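Local coordinates for probable oxidoreductase (Mycobacterium abscessus, PDB 4EYE), which probably acts as a nicotinamide-dependent oxidoreductase of the quinone oxidoreductase type within the medium-chain dehydrogenase/reductase superfamily, at residues Arg104-Asn109 and Ala139-Tyr144; Pro129-Asp134 and Lys303-Gly308; Asn143-Tyr148 and Ala299-Leu304. One frame throughout, in Å; residues are numbered along the deposited sequence.

In the fold
The three contacts lie close together, about 10 to 13 Å apart between centres, around the junction of the GroES-like part of the chain with its Rossmann part. Along the chain come 104-109 and 129-134, then 139-144 running into 143-148, and much later 299-304 running into 303-308. Contacts 1 and 3 share Asn143 and Tyr144 on helix 143-154; contacts 2 and 3 share Lys303 and Leu304 on helix 293-306. Contacts 1 and 2 meet through the Arg104-Asp134 salt bridge and Leu140 against Leu132. The six-stranded parallel sheet is formed entirely between residues 148 and 299, so contacts 2 and 3 bring together segments flanking the Rossmann unit.

Contact 1. Residues Arg104-Asn109 and Ala139-Tyr144; sequences RVMAFN and ALIANY
Ile141 and Met106 make most of this contact, lying alongside each other and running in opposite directions: the base of the methionine meets the tip of the isoleucine, and the methionine tip comes back to the isoleucine stem. Met106 CB is 3.6 Å from Ile141 CD1. At the other end, Met106 CE reaches Ile141 CG1, also at 3.6 Å. The methionine side chain gets there by bending twice, at chi2 (149°) and again at chi3 (60°), which carries the terminal methyl toward the turn between helices 134-140 and 143-154. There CE also touches Leu140 CB at 3.6 Å, with Leu140 CD1 a little farther off, so one methyl is packed against two consecutive side chains.

Ile141 uses both of its branches. Its CG1 arm, anti to the carbonyl carbon (chi1 -62°), extends to the strand backbone, where CD1 stands 3.4 Å from Ala107 O, a plain van der Waals approach. The CG2 methyl turns instead to Phe108 and lies 4.0 Å from Phe108 CB. Met106 and Phe108 thus both point at the isoleucine from one side of the strand, while Ala107 between them points the other way, the usual alternation of a beta strand. The contact is apolar and largely buried.

Next to it, Ile141 O bonds O4 of a 2-methyl-2,4-pentanediol molecule, and the nearest atoms of the Phe108 side chain and a bound pentanediol are about 4 Å apart; such a molecule probably came from the crystallisation liquor but may mark a pocket. Strand 104-108 runs antiparallel between strands 85-92 and 125-127 of the GroES-like domain's sheet. Glu85, at the start of strand 85-92, touches Ile141 and accepts a bond from Ala142 N, tying the turn between the two helices to this sheet.

Contact 2. Residues Pro129-Asp134 and Lys303-Gly308; sequences PPQLDD and KLVAEG
A type I turn, Pro129 to Leu132, faces the final turns of helix 293-306, the backbones coming nearest at Gln131 CA and Val305 CA, 7.0 Å apart. The turn is closed by Leu132 N bonding to Pro129 O at 3.1 Å, and it brings three side chains to Val305. The valine's CG1, anti to its own nitrogen (chi1 170°), is the branch that Pro129, Gln131 and Leu132 all touch. Leu132 meets it tip to tip, CD2 to Val305 CG1 at 3.6 Å, while its other methyl, CD1, lies 4.0 Å from Val305 CG2. Pro129 adds a looser touch through its CB.

Gln131 crosses the valine at a slant. Bent at chi2 (97°), it lays its amide by the helix, with OE1 3.6 Å from Val305 CG1 and NE2 3.3 Å from Ala306 CA. These are packing contacts: Gln131 and Ala306 are exposed, whereas Val305, Leu132 and Pro129 are buried.

Just past this patch the helix ends in a Schellman motif. Gly308, with a positive phi of 130°, turns its N back to Val305 O at 3.0 Å and more weakly to Leu304 O; at such angles a CB would press on the preceding carbonyl oxygen. Val305 O also accepts from Arg310 NH1. On the helix's outer side Lys303 NZ makes a salt bridge with Glu307 OE2, reached on the carboxylate's syn side but somewhat out of its plane.

The loop's far end is held by salt bridges and hydrogen bonds. Asp133 is the N-cap of helix 134-140, its OD1 accepting from Glu136 N and its OD2 pairing with Arg316. Arg104 NH2 meets both Leu132 O and Asp134 OD1.

Contact 3. Residues Asn143-Tyr148 and Ala299-Leu304; sequences NYHTMY and AGLEKL
Leu301 is wedged between His145 and Tyr144, a tightly packed part of this helix-helix contact, in which the axes of segments 143-148 and 299-304 pass 10.4 Å apart, their N-to-C directions 108° apart. Its CD1 methyl sits over one face of the His145 ring, 3.6 Å from the ring centroid and 15° off the normal, a CH-pi contact displaced slightly toward CD2 and NE2. The other methyl, CD2, lies 3.9 Å from Tyr144 CB; the tyrosine ring itself leads away to helix 171-182, where its OH bonds Gln178. The helix that supplies the leucine also holds the imidazole: ND1 is bonded to Thr297 OG1, with a weak bond between NE2 and Gln298 OE1, which should fix the ring's rotation beneath the methyl.

Tyr148 makes the second close approach. With CG anti to the backbone N (chi1 -165°), its ring reaches across to the bare backbone of Gly300, and OH comes 3.5 Å from Gly300 CA; a CB here would run straight into the ring.

Packing is looser at Leu304, whose buried CD1 touches the Tyr148 ring only at its edge, 4.2 Å from CE1. Tyr148 as a whole is partly exposed, and Ala299, before Gly300, and Lys303, before Leu304, are exposed.

Helix 143-154 precedes strand 162-165, the first of the parallel sheet, along the chain, and helix 293-306 follows strand 277-280 and helix 283-289. Their crossing therefore joins the segments before and after a Rossmann unit, as expected of the two-domain fold of medium-chain dehydrogenases and reductases.

Contact 1. Residues Arg104-Asn109 and Ala139-Tyr144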
ATOM      1  N   ARG A 104     -13.789   4.014  15.165  1.00 19.63           N
ATOM      2  CA  ARG A 104     -13.198   4.263  13.856  1.00 19.33           C
ATOM      3  C   ARG A 104     -12.017   3.276  13.664  1.00 18.95           C
ATOM      4  O   ARG A 104     -11.024   3.302  14.425  1.00 18.98           O
ATOM      5  CB  ARG A 104     -12.660   5.665  13.794  1.00 19.54           C
ATOM      6  CG  ARG A 104     -13.734   6.736  13.802  1.00 19.82           C
ATOM      7  CD  ARG A 104     -13.039   8.083  13.671  1.00 20.00           C
ATOM      8  NE  ARG A 104     -12.545   8.237  12.319  1.00 19.73           N
ATOM      9  CZ  ARG A 104     -11.432   8.870  11.930  1.00 19.64           C
ATOM     10  NH1 ARG A 104     -10.538   9.369  12.790  1.00 19.59           N
ATOM     11  NH2 ARG A 104     -11.162   8.904  10.619  1.00 19.36           N
ATOM     12  N   VAL A 105     -12.123   2.418  12.671  1.00 18.36           N
ATOM     13  CA  VAL A 105     -11.165   1.324  12.488  1.00 18.09           C
ATOM     14  C   VAL A 105     -10.713   1.222  11.016  1.00 18.16           C
ATOM     15  O   VAL A 105     -11.398   1.686  10.080  1.00 17.78           O
ATOM     16  CB  VAL A 105     -11.763  -0.027  12.921  1.00 18.03           C
ATOM     17  CG1 VAL A 105     -11.982  -0.108  14.456  1.00 18.07           C
ATOM     18  CG2 VAL A 105     -13.045  -0.335  12.098  1.00 17.78           C
ATOM     19  N   MET A 106      -9.529   0.624  10.867  1.00 18.52           N
ATOM     20  CA  MET A 106      -8.991   0.128   9.626  1.00 18.80           C
ATOM     21  C   MET A 106      -9.151  -1.398   9.632  1.00 19.00           C
ATOM     22  O   MET A 106      -9.072  -2.022  10.695  1.00 18.96           O
ATOM     23  CB  MET A 106      -7.524   0.490   9.526  1.00 19.27           C
ATOM     24  CG  MET A 106      -7.308   1.989   9.392  1.00 19.75           C
ATOM     25  SD  MET A 106      -5.773   2.590  10.116  1.00 21.51           S
ATOM     26  CE  MET A 106      -4.551   1.685   9.199  1.00 20.74           C
ATOM     27  N   ALA A 107      -9.392  -1.985   8.459  1.00 18.79           N
ATOM     28  CA  ALA A 107      -9.681  -3.399   8.346  1.00 19.15           C
ATOM     29  C   ALA A 107      -8.966  -3.957   7.098  1.00 19.55           C
ATOM     30  O   ALA A 107      -8.816  -3.269   6.056  1.00 19.22           O
ATOM     31  CB  ALA A 107     -11.182  -3.629   8.224  1.00 19.02           C
ATOM     32  N   PHE A 108      -8.522  -5.196   7.187  1.00 20.39           N
ATOM     33  CA  PHE A 108      -8.059  -5.873   5.994  1.00 20.83           C
ATOM     34  C   PHE A 108      -8.624  -7.253   5.885  1.00 21.51           C
ATOM     35  O   PHE A 108      -8.792  -7.914   6.893  1.00 20.95           O
ATOM     36  CB  PHE A 108      -6.560  -5.847   5.915  1.00 21.38           C
ATOM     37  CG  PHE A 108      -5.855  -6.445   7.093  1.00 22.20           C
ATOM     38  CD1 PHE A 108      -5.390  -7.752   7.016  1.00 22.71           C
ATOM     39  CD2 PHE A 108      -5.555  -5.697   8.233  1.00 22.39           C
ATOM     40  CE1 PHE A 108      -4.711  -8.337   8.081  1.00 23.09           C
ATOM     41  CE2 PHE A 108      -4.838  -6.293   9.314  1.00 23.00           C
ATOM     42  CZ  PHE A 108      -4.418  -7.601   9.226  1.00 22.80           C
ATOM     43  N   ASN A 109      -8.899  -7.667   4.641  1.00 22.05           N
ATOM     44  CA  ASN A 109      -9.275  -9.054   4.333  1.00 23.42           C
ATOM     45  C   ASN A 109      -8.866  -9.400   2.879  1.00 23.90           C
ATOM     46  O   ASN A 109      -8.384  -8.523   2.156  1.00 23.13           O
ATOM     47  CB  ASN A 109     -10.772  -9.234   4.534  1.00 23.66           C
ATOM     48  CG  ASN A 109     -11.159 -10.658   4.920  1.00 24.93           C
ATOM     49  OD1 ASN A 109     -10.341 -11.545   5.053  1.00 26.33           O
ATOM     50  ND2 ASN A 109     -12.438 -10.871   5.089  1.00 26.46           N
ATOM     51  N   ALA A 139      -5.456   4.407   3.401  1.00 15.88           N
ATOM     52  CA  ALA A 139      -4.245   4.477   2.641  1.00 15.96           C
ATOM     53  C   ALA A 139      -3.047   3.857   3.387  1.00 16.09           C
ATOM     54  O   ALA A 139      -2.164   3.299   2.761  1.00 16.04           O
ATOM     55  CB  ALA A 139      -3.927   5.919   2.249  1.00 15.99           C
ATOM     56  N   LEU A 140      -3.051   3.966   4.713  1.00 16.39           N
ATOM     57  CA  LEU A 140      -2.062   3.333   5.572  1.00 16.69           C
ATOM     58  C   LEU A 140      -2.019   1.818   5.433  1.00 16.93           C
ATOM     59  O   LEU A 140      -0.975   1.209   5.609  1.00 17.20           O
ATOM     60  CB  LEU A 140      -2.325   3.611   7.062  1.00 16.81           C
ATOM     61  CG  LEU A 140      -2.033   4.949   7.702  1.00 17.08           C
ATOM     62  CD1 LEU A 140      -2.373   4.926   9.210  1.00 17.34           C
ATOM     63  CD2 LEU A 140      -0.584   5.421   7.470  1.00 17.09           C
ATOM     64  N   ILE A 141      -3.137   1.176   5.113  1.00 17.27           N
ATOM     65  CA  ILE A 141      -3.276  -0.253   5.399  1.00 17.47           C
ATOM     66  C   ILE A 141      -2.300  -1.212   4.719  1.00 17.71           C
ATOM     67  O   ILE A 141      -1.509  -1.848   5.402  1.00 18.34           O
ATOM     68  CB  ILE A 141      -4.721  -0.751   5.241  1.00 17.55           C
ATOM     69  CG1 ILE A 141      -5.627  -0.036   6.222  1.00 17.59           C
ATOM     70  CG2 ILE A 141      -4.793  -2.258   5.471  1.00 17.59           C
ATOM     71  CD1 ILE A 141      -7.111  -0.289   6.017  1.00 17.71           C
ATOM     72  N   ALA A 142      -2.364  -1.360   3.404  1.00 17.68           N
ATOM     73  CA  ALA A 142      -1.390  -2.213   2.698  1.00 17.55           C
ATOM     74  C   ALA A 142      -0.065  -1.481   2.548  1.00 17.19           C
ATOM     75  O   ALA A 142       0.986  -2.021   2.983  1.00 17.13           O
ATOM     76  CB  ALA A 142      -1.897  -2.685   1.342  1.00 17.68           C
ATOM     77  N   ASN A 143      -0.093  -0.270   2.006  1.00 16.58           N
ATOM     78  CA  ASN A 143       1.155   0.348   1.607  1.00 16.30           C
ATOM     79  C   ASN A 143       2.112   0.785   2.742  1.00 16.02           C
ATOM     80  O   ASN A 143       3.335   0.591   2.639  1.00 15.93           O
ATOM     81  CB  ASN A 143       0.944   1.516   0.620  1.00 16.35           C
ATOM     82  CG  ASN A 143       0.224   1.088  -0.678  1.00 16.58           C
ATOM     83  OD1 ASN A 143       0.190  -0.087  -0.998  1.00 16.71           O
ATOM     84  ND2 ASN A 143      -0.371   2.064  -1.410  1.00 16.58           N
ATOM     85  N   TYR A 144       1.565   1.347   3.811  1.00 15.69           N
ATOM     86  CA  TYR A 144       2.387   1.909   4.892  1.00 15.58           C
ATOM     87  C   TYR A 144       2.881   0.843   5.841  1.00 15.61           C
ATOM     88  O   TYR A 144       4.042   0.931   6.309  1.00 15.68           O
ATOM     89  CB  TYR A 144       1.675   3.109   5.590  1.00 15.56           C
ATOM     90  CG  TYR A 144       1.628   4.349   4.678  1.00 15.56           C
ATOM     91  CD1 TYR A 144       0.821   4.384   3.528  1.00 15.50           C
ATOM     92  CD2 TYR A 144       2.431   5.453   4.924  1.00 15.69           C
ATOM     93  CE1 TYR A 144       0.778   5.476   2.700  1.00 15.57           C
ATOM     94  CE2 TYR A 144       2.418   6.551   4.078  1.00 15.77           C
ATOM     95  CZ  TYR A 144       1.574   6.584   2.980  1.00 15.71           C
ATOM     96  OH  TYR A 144       1.589   7.698   2.133  1.00 15.85           O
TER

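Contact 2. Residues Pro129-Asp134 and Lys303-Gly308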
ATOM      1  N   PRO A 129      -5.863   6.180  13.308  1.00 19.69           N
ATOM      2  CA  PRO A 129      -5.223   7.309  14.019  1.00 20.11           C
ATOM      3  C   PRO A 129      -6.141   8.527  14.041  1.00 20.52           C
ATOM      4  O   PRO A 129      -6.772   8.857  13.014  1.00 20.35           O
ATOM      5  CB  PRO A 129      -3.979   7.565  13.197  1.00 19.99           C
ATOM      6  CG  PRO A 129      -3.635   6.219  12.620  1.00 19.52           C
ATOM      7  CD  PRO A 129      -4.943   5.566  12.329  1.00 19.40           C
ATOM      8  N   PRO A 130      -6.280   9.156  15.209  1.00 21.13           N
ATOM      9  CA  PRO A 130      -7.279  10.249  15.269  1.00 21.46           C
ATOM     10  C   PRO A 130      -6.952  11.434  14.379  1.00 21.27           C
ATOM     11  O   PRO A 130      -7.866  12.191  14.061  1.00 21.74           O
ATOM     12  CB  PRO A 130      -7.291  10.663  16.740  1.00 22.12           C
ATOM     13  CG  PRO A 130      -6.035  10.147  17.332  1.00 22.26           C
ATOM     14  CD  PRO A 130      -5.650   8.909  16.515  1.00 21.65           C
ATOM     15  N   GLN A 131      -5.712  11.592  13.957  1.00 20.84           N
ATOM     16  CA  GLN A 131      -5.356  12.728  13.108  1.00 20.94           C
ATOM     17  C   GLN A 131      -5.840  12.556  11.646  1.00 20.16           C
ATOM     18  O   GLN A 131      -5.834  13.530  10.874  1.00 20.35           O
ATOM     19  CB  GLN A 131      -3.832  12.939  13.100  1.00 21.36           C
ATOM     20  CG  GLN A 131      -3.247  13.299  14.473  1.00 22.26           C
ATOM     21  CD  GLN A 131      -2.673  12.104  15.228  1.00 22.08           C
ATOM     22  OE1 GLN A 131      -3.035  10.964  14.997  1.00 21.86           O
ATOM     23  NE2 GLN A 131      -1.789  12.389  16.158  1.00 22.78           N
ATOM     24  N   LEU A 132      -6.241  11.335  11.257  1.00 19.26           N
ATOM     25  CA  LEU A 132      -6.511  11.019   9.861  1.00 18.60           C
ATOM     26  C   LEU A 132      -7.990  10.945   9.573  1.00 18.51           C
ATOM     27  O   LEU A 132      -8.807  10.456  10.396  1.00 18.48           O
ATOM     28  CB  LEU A 132      -5.824   9.671   9.461  1.00 18.14           C
ATOM     29  CG  LEU A 132      -4.300   9.587   9.630  1.00 17.99           C
ATOM     30  CD1 LEU A 132      -3.821   8.231   9.095  1.00 17.66           C
ATOM     31  CD2 LEU A 132      -3.567  10.750   8.965  1.00 17.96           C
ATOM     32  N   ASP A 133      -8.367  11.350   8.365  1.00 18.46           N
ATOM     33  CA  ASP A 133      -9.679  10.988   7.896  1.00 18.47           C
ATOM     34  C   ASP A 133      -9.683   9.529   7.368  1.00 17.99           C
ATOM     35  O   ASP A 133      -8.641   8.896   7.323  1.00 17.54           O
ATOM     36  CB  ASP A 133     -10.232  12.009   6.871  1.00 18.86           C
ATOM     37  CG  ASP A 133      -9.594  11.918   5.507  1.00 18.65           C
ATOM     38  OD1 ASP A 133      -8.997  10.876   5.130  1.00 18.30           O
ATOM     39  OD2 ASP A 133      -9.733  12.900   4.768  1.00 18.98           O
ATOM     40  N   ASP A 134     -10.858   9.009   7.014  1.00 17.89           N
ATOM     41  CA  ASP A 134     -10.996   7.591   6.608  1.00 17.84           C
ATOM     42  C   ASP A 134     -10.234   7.212   5.340  1.00 17.07           C
ATOM     43  O   ASP A 134      -9.700   6.128   5.248  1.00 16.70           O
ATOM     44  CB  ASP A 134     -12.481   7.169   6.520  1.00 18.36           C
ATOM     45  CG  ASP A 134     -13.134   7.192   7.875  1.00 19.36           C
ATOM     46  OD1 ASP A 134     -12.439   7.117   8.915  1.00 20.02           O
ATOM     47  OD2 ASP A 134     -14.348   7.279   7.943  1.00 20.45           O
ATOM     48  N   LYS A 303       2.873   7.024  15.456  1.00 18.69           N
ATOM     49  CA  LYS A 303       3.872   7.997  15.831  1.00 19.28           C
ATOM     50  C   LYS A 303       4.238   8.905  14.655  1.00 18.65           C
ATOM     51  O   LYS A 303       4.258  10.143  14.803  1.00 18.87           O
ATOM     52  CB  LYS A 303       5.120   7.295  16.375  1.00 20.22           C
ATOM     53  CG  LYS A 303       6.378   8.174  16.528  1.00 21.51           C
ATOM     54  CD  LYS A 303       7.557   7.369  17.086  1.00 22.89           C
ATOM     55  CE  LYS A 303       8.919   7.778  16.494  1.00 24.03           C
ATOM     56  NZ  LYS A 303       9.472   8.994  17.137  1.00 25.90           N
ATOM     57  N   LEU A 304       4.480   8.308  13.489  1.00 17.86           N
ATOM     58  CA  LEU A 304       4.741   9.090  12.270  1.00 17.56           C
ATOM     59  C   LEU A 304       3.589  10.031  11.933  1.00 17.56           C
ATOM     60  O   LEU A 304       3.846  11.173  11.587  1.00 17.89           O
ATOM     61  CB  LEU A 304       5.131   8.194  11.080  1.00 17.13           C
ATOM     62  CG  LEU A 304       6.439   7.409  11.283  1.00 17.08           C
ATOM     63  CD1 LEU A 304       6.681   6.330  10.235  1.00 16.72           C
ATOM     64  CD2 LEU A 304       7.629   8.350  11.323  1.00 17.43           C
ATOM     65  N   VAL A 305       2.346   9.570  12.067  1.00 17.32           N
ATOM     66  CA  VAL A 305       1.156  10.399  11.848  1.00 17.37           C
ATOM     67  C   VAL A 305       1.042  11.527  12.896  1.00 18.02           C
ATOM     68  O   VAL A 305       0.775  12.675  12.536  1.00 18.19           O
ATOM     69  CB  VAL A 305      -0.146   9.548  11.831  1.00 17.18           C
ATOM     70  CG1 VAL A 305      -1.398  10.453  11.861  1.00 17.39           C
ATOM     71  CG2 VAL A 305      -0.168   8.605  10.603  1.00 16.63           C
ATOM     72  N   ALA A 306       1.298  11.205  14.185  1.00 18.26           N
ATOM     73  CA  ALA A 306       1.357  12.230  15.228  1.00 18.89           C
ATOM     74  C   ALA A 306       2.372  13.302  14.881  1.00 19.27           C
ATOM     75  O   ALA A 306       2.123  14.469  15.118  1.00 19.91           O
ATOM     76  CB  ALA A 306       1.682  11.613  16.598  1.00 19.00           C
ATOM     77  N   GLU A 307       3.498  12.908  14.297  1.00 19.19           N
ATOM     78  CA  GLU A 307       4.562  13.824  13.973  1.00 19.65           C
ATOM     79  C   GLU A 307       4.305  14.616  12.687  1.00 19.58           C
ATOM     80  O   GLU A 307       5.017  15.599  12.401  1.00 20.20           O
ATOM     81  CB  GLU A 307       5.903  13.067  13.893  1.00 19.78           C
ATOM     82  CG  GLU A 307       6.321  12.532  15.246  1.00 20.22           C
ATOM     83  CD  GLU A 307       7.549  11.627  15.164  1.00 20.47           C
ATOM     84  OE1 GLU A 307       8.034  11.344  14.044  1.00 21.28           O
ATOM     85  OE2 GLU A 307       8.071  11.250  16.240  1.00 20.71           O
ATOM     86  N   GLY A 308       3.259  14.237  11.961  1.00 19.10           N
ATOM     87  CA  GLY A 308       2.730  15.052  10.847  1.00 19.08           C
ATOM     88  C   GLY A 308       2.513  14.308   9.539  1.00 18.41           C
ATOM     89  O   GLY A 308       2.044  14.901   8.578  1.00 18.72           O
TER

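Contact 3. Residues Asn143-Tyr148 and Ala299-Leu304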
ATOM      1  N   ASN A 143      -0.093  -0.270   2.006  1.00 16.58           N
ATOM      2  CA  ASN A 143       1.155   0.348   1.607  1.00 16.30           C
ATOM      3  C   ASN A 143       2.112   0.785   2.742  1.00 16.02           C
ATOM      4  O   ASN A 143       3.335   0.591   2.639  1.00 15.93           O
ATOM      5  CB  ASN A 143       0.944   1.516   0.620  1.00 16.35           C
ATOM      6  CG  ASN A 143       0.224   1.088  -0.678  1.00 16.58           C
ATOM      7  OD1 ASN A 143       0.190  -0.087  -0.998  1.00 16.71           O
ATOM      8  ND2 ASN A 143      -0.371   2.064  -1.410  1.00 16.58           N
ATOM      9  N   TYR A 144       1.565   1.347   3.811  1.00 15.69           N
ATOM     10  CA  TYR A 144       2.387   1.909   4.892  1.00 15.58           C
ATOM     11  C   TYR A 144       2.881   0.843   5.841  1.00 15.61           C
ATOM     12  O   TYR A 144       4.042   0.931   6.309  1.00 15.68           O
ATOM     13  CB  TYR A 144       1.675   3.109   5.590  1.00 15.56           C
ATOM     14  CG  TYR A 144       1.628   4.349   4.678  1.00 15.56           C
ATOM     15  CD1 TYR A 144       0.821   4.384   3.528  1.00 15.50           C
ATOM     16  CD2 TYR A 144       2.431   5.453   4.924  1.00 15.69           C
ATOM     17  CE1 TYR A 144       0.778   5.476   2.700  1.00 15.57           C
ATOM     18  CE2 TYR A 144       2.418   6.551   4.078  1.00 15.77           C
ATOM     19  CZ  TYR A 144       1.574   6.584   2.980  1.00 15.71           C
ATOM     20  OH  TYR A 144       1.589   7.698   2.133  1.00 15.85           O
ATOM     21  N   HIS A 145       2.046  -0.158   6.147  1.00 15.60           N
ATOM     22  CA  HIS A 145       2.504  -1.254   6.985  1.00 15.74           C
ATOM     23  C   HIS A 145       3.554  -2.054   6.285  1.00 15.82           C
ATOM     24  O   HIS A 145       4.507  -2.470   6.910  1.00 15.95           O
ATOM     25  CB  HIS A 145       1.348  -2.198   7.405  1.00 15.81           C
ATOM     26  CG  HIS A 145       0.530  -1.664   8.506  1.00 15.84           C
ATOM     27  ND1 HIS A 145       0.739  -2.000   9.789  1.00 16.02           N
ATOM     28  CD2 HIS A 145      -0.518  -0.735   8.507  1.00 15.75           C
ATOM     29  CE1 HIS A 145      -0.110  -1.320  10.550  1.00 16.03           C
ATOM     30  NE2 HIS A 145      -0.870  -0.556   9.768  1.00 15.88           N
ATOM     31  N   THR A 146       3.401  -2.259   4.971  1.00 15.78           N
ATOM     32  CA  THR A 146       4.414  -2.937   4.181  1.00 15.91           C
ATOM     33  C   THR A 146       5.773  -2.221   4.248  1.00 15.90           C
ATOM     34  O   THR A 146       6.800  -2.852   4.484  1.00 16.06           O
ATOM     35  CB  THR A 146       3.988  -3.070   2.708  1.00 15.92           C
ATOM     36  OG1 THR A 146       2.790  -3.826   2.637  1.00 16.00           O
ATOM     37  CG2 THR A 146       5.060  -3.762   1.880  1.00 16.10           C
ATOM     38  N   MET A 147       5.747  -0.911   4.052  1.00 15.79           N
ATOM     39  CA  MET A 147       6.960  -0.118   4.022  1.00 15.87           C
ATOM     40  C   MET A 147       7.555   0.119   5.413  1.00 16.12           C
ATOM     41  O   MET A 147       8.772   0.113   5.530  1.00 16.28           O
ATOM     42  CB  MET A 147       6.801   1.174   3.197  1.00 15.76           C
ATOM     43  CG  MET A 147       6.721   0.957   1.663  1.00 15.75           C
ATOM     44  SD  MET A 147       8.065  -0.101   0.994  1.00 15.94           S
ATOM     45  CE  MET A 147       9.519   0.700   1.674  1.00 16.03           C
ATOM     46  N   TYR A 148       6.732   0.192   6.466  1.00 16.34           N
ATOM     47  CA  TYR A 148       7.262   0.243   7.843  1.00 16.70           C
ATOM     48  C   TYR A 148       8.051  -1.043   8.125  1.00 17.04           C
ATOM     49  O   TYR A 148       9.202  -0.995   8.562  1.00 17.25           O
ATOM     50  CB  TYR A 148       6.184   0.423   8.909  1.00 16.84           C
ATOM     51  CG  TYR A 148       6.778   0.819  10.239  1.00 17.21           C
ATOM     52  CD1 TYR A 148       6.895   2.162  10.588  1.00 17.42           C
ATOM     53  CD2 TYR A 148       7.258  -0.126  11.112  1.00 17.53           C
ATOM     54  CE1 TYR A 148       7.475   2.555  11.776  1.00 17.80           C
ATOM     55  CE2 TYR A 148       7.855   0.248  12.310  1.00 17.91           C
ATOM     56  CZ  TYR A 148       7.930   1.610  12.635  1.00 18.01           C
ATOM     57  OH  TYR A 148       8.503   1.985  13.807  1.00 18.48           O
ATOM     58  N   ALA A 299       1.878   0.974  15.879  1.00 16.75           N
ATOM     59  CA  ALA A 299       2.449   1.931  16.828  1.00 17.03           C
ATOM     60  C   ALA A 299       3.442   2.892  16.129  1.00 16.91           C
ATOM     61  O   ALA A 299       3.391   4.097  16.338  1.00 17.17           O
ATOM     62  CB  ALA A 299       3.071   1.227  18.043  1.00 17.20           C
ATOM     63  N   GLY A 300       4.313   2.341  15.279  1.00 16.64           N
ATOM     64  CA  GLY A 300       5.271   3.128  14.505  1.00 16.51           C
ATOM     65  C   GLY A 300       4.582   4.113  13.587  1.00 16.42           C
ATOM     66  O   GLY A 300       4.973   5.303  13.492  1.00 16.59           O
ATOM     67  N   LEU A 301       3.525   3.657  12.938  1.00 16.22           N
ATOM     68  CA  LEU A 301       2.779   4.523  12.005  1.00 16.15           C
ATOM     69  C   LEU A 301       1.970   5.596  12.743  1.00 16.63           C
ATOM     70  O   LEU A 301       1.905   6.742  12.281  1.00 16.68           O
ATOM     71  CB  LEU A 301       1.893   3.712  11.060  1.00 15.68           C
ATOM     72  CG  LEU A 301       2.648   2.879  10.031  1.00 15.40           C
ATOM     73  CD1 LEU A 301       1.629   1.944   9.344  1.00 15.15           C
ATOM     74  CD2 LEU A 301       3.471   3.713   9.008  1.00 15.27           C
ATOM     75  N   GLU A 302       1.380   5.227  13.862  1.00 17.15           N
ATOM     76  CA  GLU A 302       0.671   6.184  14.711  1.00 18.06           C
ATOM     77  C   GLU A 302       1.607   7.349  15.163  1.00 18.53           C
ATOM     78  O   GLU A 302       1.177   8.472  15.227  1.00 18.83           O
ATOM     79  CB  GLU A 302       0.089   5.503  15.964  1.00 18.54           C
ATOM     80  CG  GLU A 302      -1.096   4.590  15.675  1.00 18.75           C
ATOM     81  CD  GLU A 302      -1.534   3.731  16.865  1.00 19.47           C
ATOM     82  OE1 GLU A 302      -0.786   3.529  17.844  1.00 20.31           O
ATOM     83  OE2 GLU A 302      -2.675   3.233  16.811  1.00 20.26           O
ATOM     84  N   LYS A 303       2.873   7.024  15.456  1.00 18.69           N
ATOM     85  CA  LYS A 303       3.872   7.997  15.831  1.00 19.28           C
ATOM     86  C   LYS A 303       4.238   8.905  14.655  1.00 18.65           C
ATOM     87  O   LYS A 303       4.258  10.143  14.803  1.00 18.87           O
ATOM     88  CB  LYS A 303       5.120   7.295  16.375  1.00 20.22           C
ATOM     89  CG  LYS A 303       6.378   8.174  16.528  1.00 21.51           C
ATOM     90  CD  LYS A 303       7.557   7.369  17.086  1.00 22.89           C
ATOM     91  CE  LYS A 303       8.919   7.778  16.494  1.00 24.03           C
ATOM     92  NZ  LYS A 303       9.472   8.994  17.137  1.00 25.90           N
ATOM     93  N   LEU A 304       4.480   8.308  13.489  1.00 17.86           N
ATOM     94  CA  LEU A 304       4.741   9.090  12.270  1.00 17.56           C
ATOM     95  C   LEU A 304       3.589  10.031  11.933  1.00 17.56           C
ATOM     96  O   LEU A 304       3.846  11.173  11.587  1.00 17.89           O
ATOM     97  CB  LEU A 304       5.131   8.194  11.080  1.00 17.13           C
ATOM     98  CG  LEU A 304       6.439   7.409  11.283  1.00 17.08           C
ATOM     99  CD1 LEU A 304       6.681   6.330  10.235  1.00 16.72           C
ATOM    100  CD2 LEU A 304       7.629   8.350  11.323  1.00 17.43           C
TER